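Local structure of putative O-acetylhomoserine (Thiol)-lyase (Campylobacter jejuni, 4OC9) at residues L343-K348 with R354-K359; L362-A367 with D371-I376. The protein probably uses pyridoxal 5'-phosphate to make homocysteine from O-acetylhomoserine and sulfide. All blocks are in the same frame, centred on the assembly; numbering follows the deposited sequence.

Contact 1: L343-K348 with R354-K359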
loop_
_atom_site.group_PDB
_atom_site.type_symbol
_atom_site.label_atom_id
_atom_site.label_comp_id
_atom_site.label_asym_id
_atom_site.label_seq_id
_atom_site.Cartn_x
_atom_site.Cartn_y
_atom_site.Cartn_z
ATOM N N LEU D 343 20.385 -23.666 4.272
ATOM C CA LEU D 343 21.302 -24.746 4.627
ATOM C C LEU D 343 20.842 -25.320 5.966
ATOM O O LEU D 343 20.017 -24.700 6.649
ATOM C CB LEU D 343 22.723 -24.275 4.731
ATOM C CG LEU D 343 23.195 -23.371 5.865
ATOM C CD1 LEU D 343 23.204 -24.115 7.185
ATOM C CD2 LEU D 343 24.631 -22.956 5.604
ATOM N N SER D 344 21.324 -26.514 6.320
ATOM C CA SER D 344 20.970 -27.067 7.604
ATOM C C SER D 344 22.212 -27.698 8.177
ATOM O O SER D 344 23.196 -27.908 7.491
ATOM C CB SER D 344 19.837 -28.079 7.548
ATOM O OG SER D 344 20.239 -29.230 6.878
ATOM N N PHE D 345 22.213 -27.898 9.486
ATOM C CA PHE D 345 23.358 -28.526 10.134
ATOM C C PHE D 345 22.902 -29.263 11.387
ATOM O O PHE D 345 21.823 -28.996 11.919
ATOM C CB PHE D 345 24.486 -27.520 10.480
ATOM C CG PHE D 345 24.136 -26.509 11.527
ATOM C CD1 PHE D 345 24.353 -26.786 12.862
ATOM C CD2 PHE D 345 23.606 -25.290 11.184
ATOM C CE1 PHE D 345 24.044 -25.849 13.830
ATOM C CE2 PHE D 345 23.283 -24.357 12.141
ATOM C CZ PHE D 345 23.513 -24.629 13.466
ATOM N N GLU D 346 23.763 -30.156 11.855
ATOM C CA GLU D 346 23.519 -30.944 13.040
ATOM C C GLU D 346 24.283 -30.395 14.227
ATOM O O GLU D 346 25.494 -30.186 14.157
ATOM C CB GLU D 346 23.962 -32.411 12.813
ATOM C CG GLU D 346 23.233 -33.098 11.673
ATOM C CD GLU D 346 21.748 -33.210 11.939
ATOM O OE1 GLU D 346 21.394 -33.615 13.070
ATOM O OE2 GLU D 346 20.944 -32.938 11.018
ATOM N N ALA D 347 23.569 -30.142 15.319
ATOM C CA ALA D 347 24.186 -29.659 16.549
ATOM C C ALA D 347 24.619 -30.934 17.285
ATOM O O ALA D 347 24.399 -32.025 16.788
ATOM C CB ALA D 347 23.188 -28.902 17.383
ATOM N N LYS D 348 25.251 -30.797 18.448
ATOM C CA LYS D 348 25.710 -31.965 19.228
ATOM C C LYS D 348 24.530 -32.851 19.575
ATOM O O LYS D 348 24.594 -34.060 19.414
ATOM C CB LYS D 348 26.480 -31.547 20.493
ATOM C CG LYS D 348 27.798 -30.805 20.176
ATOM C CD LYS D 348 28.612 -30.353 21.391
ATOM C CE LYS D 348 27.878 -29.348 22.262
ATOM N NZ LYS D 348 28.720 -28.819 23.370
ATOM N N ARG D 354 18.795 -26.256 20.775
ATOM C CA ARG D 354 17.890 -25.363 21.425
ATOM C C ARG D 354 18.684 -24.158 21.982
ATOM O O ARG D 354 18.229 -23.006 21.881
ATOM C CB ARG D 354 17.203 -26.162 22.529
ATOM C CG ARG D 354 15.877 -25.712 23.055
ATOM C CD ARG D 354 15.414 -26.649 24.193
ATOM N NE ARG D 354 14.530 -25.813 25.022
ATOM C CZ ARG D 354 14.950 -24.889 25.911
ATOM N NH1 ARG D 354 14.077 -24.172 26.634
ATOM N NH2 ARG D 354 16.252 -24.649 26.080
ATOM N N ARG D 355 19.860 -24.374 22.577
ATOM C CA ARG D 355 20.630 -23.224 23.101
ATOM C C ARG D 355 20.994 -22.282 21.983
ATOM O O ARG D 355 20.986 -21.074 22.166
ATOM C CB ARG D 355 21.908 -23.595 23.863
ATOM C CG ARG D 355 21.685 -24.215 25.226
ATOM C CD ARG D 355 22.986 -24.352 26.019
ATOM N NE ARG D 355 24.014 -25.128 25.316
ATOM C CZ ARG D 355 24.093 -26.464 25.300
ATOM N NH1 ARG D 355 23.172 -27.209 25.893
ATOM N NH2 ARG D 355 25.071 -27.064 24.635
ATOM N N ILE D 356 21.355 -22.855 20.845
ATOM C CA ILE D 356 21.723 -22.085 19.681
ATOM C C ILE D 356 20.561 -21.205 19.268
ATOM O O ILE D 356 20.736 -19.999 19.106
ATOM C CB ILE D 356 22.153 -22.995 18.518
ATOM C CG1 ILE D 356 23.473 -23.702 18.855
ATOM C CG2 ILE D 356 22.396 -22.166 17.268
ATOM C CD1 ILE D 356 23.896 -24.733 17.845
ATOM N N CYS D 357 19.394 -21.794 19.070
ATOM C CA CYS D 357 18.204 -21.013 18.687
ATOM C C CYS D 357 17.866 -19.906 19.686
ATOM O O CYS D 357 17.430 -18.832 19.292
ATOM C CB CYS D 357 16.980 -21.874 18.560
ATOM S SG CYS D 357 17.059 -23.042 17.231
ATOM N N ASP D 358 18.125 -20.147 20.966
ATOM C CA ASP D 358 17.857 -19.160 21.997
ATOM C C ASP D 358 18.974 -18.096 22.194
ATOM O O ASP D 358 18.750 -17.076 22.858
ATOM C CB ASP D 358 17.547 -19.889 23.329
ATOM C CG ASP D 358 16.235 -20.764 23.274
ATOM O OD1 ASP D 358 15.442 -20.710 22.306
ATOM O OD2 ASP D 358 15.969 -21.510 24.233
ATOM N N LYS D 359 20.140 -18.313 21.578
ATOM C CA LYS D 359 21.291 -17.392 21.705
ATOM C C LYS D 359 21.625 -16.450 20.581
ATOM O O LYS D 359 22.394 -15.507 20.795
ATOM C CB LYS D 359 22.610 -18.124 21.515
ATOM C CG LYS D 359 23.699 -17.506 22.339
ATOM C CD LYS D 359 23.729 -18.047 23.764
ATOM C CE LYS D 359 24.887 -17.411 24.581
ATOM N NZ LYS D 359 24.538 -16.036 25.004
#
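Ile-356 meets Phe-345 and Ala-347 through one methyl group, CD1. The ring of Phe-345 comes from the strand and Ile-356 from the helix, in opposite directions. CD1 sits at the ring edge, near its plane, with Phe-345 CE1 to Ile-356 CD1 at 4.2 Å. The same methyl, Ile-356 CD1, lies 4.3 Å from Ala-347 CB. Ile-356 has CG1 beside its backbone N (chi1 -68°) and an extended outer bond (chi2 173°). This carries CD1 out toward the strand, although the backbones stay well apart. Phe-345 also touches Ile-402 and Leu-404 of strand 401-405, and Ile-356 touches Ile-402 and, on helix 411-422, Ala-421 and Ile-422.

The pairing joins a strand to the helix that follows it. Strand 342-346 is part of the mixed sheet of the C-terminal domain, as in other trans-sulfuration enzymes, and helix 350-359 packs on that sheet.

The outer side is looser and polar. Lys-348 is exposed, and its NZ comes to 4.2 Å from Arg-355 NH2, at the edge of the guanidinium and near its plane. The two like charges lie near each other on this rim, with Arg-355 NE in a salt bridge to the C-terminal carboxylate of Ser-424. Farther along the helix, Asp-358 OD1 accepts a hydrogen bond from Leu-38 N of the second subunit.

Contact 2: L362-A367 with D371-I376; sequences LFLLAA and DSKSLI
Leu-364 is bonded to the other segment through both its backbone N and its O. Its N donates to Ser-374 O at 2.9 Å in a nearly straight bond (172° at the hydrogen). Its O accepts from Ile-376 N, also at 2.9 Å, but this donor stands above the carbonyl plane. Ala-366 N then donates to Ile-376 O at 3.1 Å. This ladder is a short parallel beta pairing, Leu-364 beside Leu-375 and Leu-365 beside Ile-376. Leu-365 O bonds Asn-34 of the second subunit.

Beyond the ladder, Ser-374 CB lies over one face of the Phe-363 ring, 3.8 Å from its centroid, a CH-pi contact. Leu-375 O approaches the same ring at its edge, in plane. With Ser-374 OG beside its own backbone N (chi1 -64°), CB stays on the ring while OG bonds Gly-407 N and Glu-409. On one face of the pairing, Leu-375 CD2 packs on Leu-364 CB at 3.9 Å and also reaches Ala-366 CB. On the other, Ile-376 CG2 rests against Phe-363 CB at 3.9 Å. Lys-373 CB touches Leu-364 CD1, while its bent chain leads away. Its NZ forms a salt bridge with Asp-371 OD1, whose hydrogen bond is weak, and another with Glu-287 of the third subunit.

Strand 364-365 is the outermost strand of the sheet within this chain. Phe-363 packs against Leu-414 and Leu-418 of helix 411-422, and Ile-376 faces helix 350-359.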
loop_
_atom_site.group_PDB
_atom_site.type_symbol
_atom_site.label_atom_id
_atom_site.label_comp_id
_atom_site.label_asym_id
_atom_site.label_seq_id
_atom_site.Cartn_x
_atom_site.Cartn_y
_atom_site.Cartn_z
ATOM N N LEU D 362 21.550 -12.115 15.480
ATOM C CA LEU D 362 21.306 -11.671 14.099
ATOM C C LEU D 362 20.391 -12.662 13.405
ATOM O O LEU D 362 19.530 -12.259 12.632
ATOM C CB LEU D 362 22.584 -11.469 13.294
ATOM C CG LEU D 362 23.481 -10.345 13.782
ATOM C CD1 LEU D 362 24.707 -10.285 12.887
ATOM C CD2 LEU D 362 22.726 -9.013 13.770
ATOM N N PHE D 363 20.630 -13.949 13.604
ATOM C CA PHE D 363 19.760 -14.945 13.045
ATOM C C PHE D 363 18.518 -14.829 13.921
ATOM O O PHE D 363 18.579 -14.976 15.143
ATOM C CB PHE D 363 20.362 -16.323 13.083
ATOM C CG PHE D 363 21.427 -16.539 12.051
ATOM C CD1 PHE D 363 22.734 -16.124 12.256
ATOM C CD2 PHE D 363 21.128 -17.212 10.884
ATOM C CE1 PHE D 363 23.711 -16.374 11.308
ATOM C CE2 PHE D 363 22.099 -17.421 9.935
ATOM C CZ PHE D 363 23.391 -16.982 10.144
ATOM N N LEU D 364 17.397 -14.497 13.291
ATOM C CA LEU D 364 16.159 -14.334 13.998
ATOM C C LEU D 364 15.374 -15.628 14.036
ATOM O O LEU D 364 15.112 -16.247 13.002
ATOM C CB LEU D 364 15.317 -13.259 13.307
ATOM C CG LEU D 364 15.978 -11.901 13.150
ATOM C CD1 LEU D 364 15.100 -10.953 12.389
ATOM C CD2 LEU D 364 16.326 -11.309 14.499
ATOM N N LEU D 365 14.993 -16.037 15.242
ATOM C CA LEU D 365 14.224 -17.244 15.434
ATOM C C LEU D 365 12.850 -16.957 14.838
ATOM O O LEU D 365 12.062 -16.208 15.406
ATOM C CB LEU D 365 14.089 -17.581 16.911
ATOM C CG LEU D 365 13.250 -18.824 17.204
ATOM C CD1 LEU D 365 13.840 -20.037 16.502
ATOM C CD2 LEU D 365 13.205 -19.061 18.696
ATOM N N ALA D 366 12.584 -17.582 13.697
ATOM C CA ALA D 366 11.353 -17.408 12.987
ATOM C C ALA D 366 11.135 -18.507 11.951
ATOM O O ALA D 366 12.036 -19.289 11.635
ATOM C CB ALA D 366 11.400 -16.085 12.295
ATOM N N ALA D 367 9.929 -18.537 11.407
ATOM C CA ALA D 367 9.577 -19.539 10.442
ATOM C C ALA D 367 9.286 -18.949 9.093
ATOM O O ALA D 367 8.133 -18.722 8.730
ATOM C CB ALA D 367 8.358 -20.347 10.921
ATOM N N ASP D 371 14.437 -14.267 3.522
ATOM C CA ASP D 371 14.289 -12.865 3.984
ATOM C C ASP D 371 15.712 -12.271 3.905
ATOM O O ASP D 371 16.727 -12.986 3.895
ATOM C CB ASP D 371 13.708 -12.835 5.427
ATOM C CG ASP D 371 13.405 -11.426 5.959
ATOM O OD1 ASP D 371 13.828 -10.414 5.380
ATOM O OD2 ASP D 371 12.668 -11.332 6.971
ATOM N N SER D 372 15.774 -10.962 3.781
ATOM C CA SER D 372 17.056 -10.279 3.712
ATOM C C SER D 372 17.737 -10.387 5.085
ATOM O O SER D 372 18.967 -10.225 5.187
ATOM C CB SER D 372 16.831 -8.852 3.300
ATOM O OG SER D 372 15.863 -8.292 4.164
ATOM N N LYS D 373 16.937 -10.636 6.132
ATOM C CA LYS D 373 17.468 -10.819 7.481
ATOM C C LYS D 373 17.627 -12.302 7.672
ATOM O O LYS D 373 16.753 -13.080 7.293
ATOM C CB LYS D 373 16.597 -10.273 8.606
ATOM C CG LYS D 373 16.537 -8.761 8.776
ATOM C CD LYS D 373 15.812 -8.027 7.673
ATOM C CE LYS D 373 14.312 -8.275 7.723
ATOM N NZ LYS D 373 13.633 -7.593 6.582
ATOM N N SER D 374 18.752 -12.701 8.254
ATOM C CA SER D 374 19.017 -14.109 8.487
ATOM C C SER D 374 18.038 -14.701 9.490
ATOM O O SER D 374 17.724 -14.061 10.473
ATOM C CB SER D 374 20.456 -14.354 8.926
ATOM O OG SER D 374 21.332 -13.984 7.886
ATOM N N LEU D 375 17.610 -15.926 9.235
ATOM C CA LEU D 375 16.659 -16.600 10.103
ATOM C C LEU D 375 17.098 -17.994 10.547
ATOM O O LEU D 375 17.906 -18.676 9.891
ATOM C CB LEU D 375 15.342 -16.788 9.360
ATOM C CG LEU D 375 14.769 -15.554 8.671
ATOM C CD1 LEU D 375 13.499 -15.924 7.944
ATOM C CD2 LEU D 375 14.522 -14.417 9.643
ATOM N N ILE D 376 16.541 -18.423 11.674
ATOM C CA ILE D 376 16.877 -19.731 12.239
ATOM C C ILE D 376 15.674 -20.425 12.809
ATOM O O ILE D 376 14.772 -19.779 13.294
ATOM C CB ILE D 376 17.976 -19.582 13.318
ATOM C CG1 ILE D 376 18.360 -20.951 13.898
ATOM C CG2 ILE D 376 17.538 -18.655 14.435
ATOM C CD1 ILE D 376 19.598 -20.956 14.785
#

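In the fold
From the N terminus, the chain first passes through the large sheet and the long helix 276-309, then enters the smaller mixed sheet. Contact 1 closes the short connection from strand 342-346 to helix 350-359. A few residues later, contact 2 closes the loop that joins the parallel strands 364-365 and 375-377. The two are in series, neither nested nor crossed. Strand 401-405, later in the chain, lies between strands 342-346 and 375-377 in that sheet. Helix 350-359 bridges the contacts directly, with Ile-356 CG2 at 3.9 Å from Ile-376 CD1. Cys-357 packs there too. Both contacts also reach the second subunit.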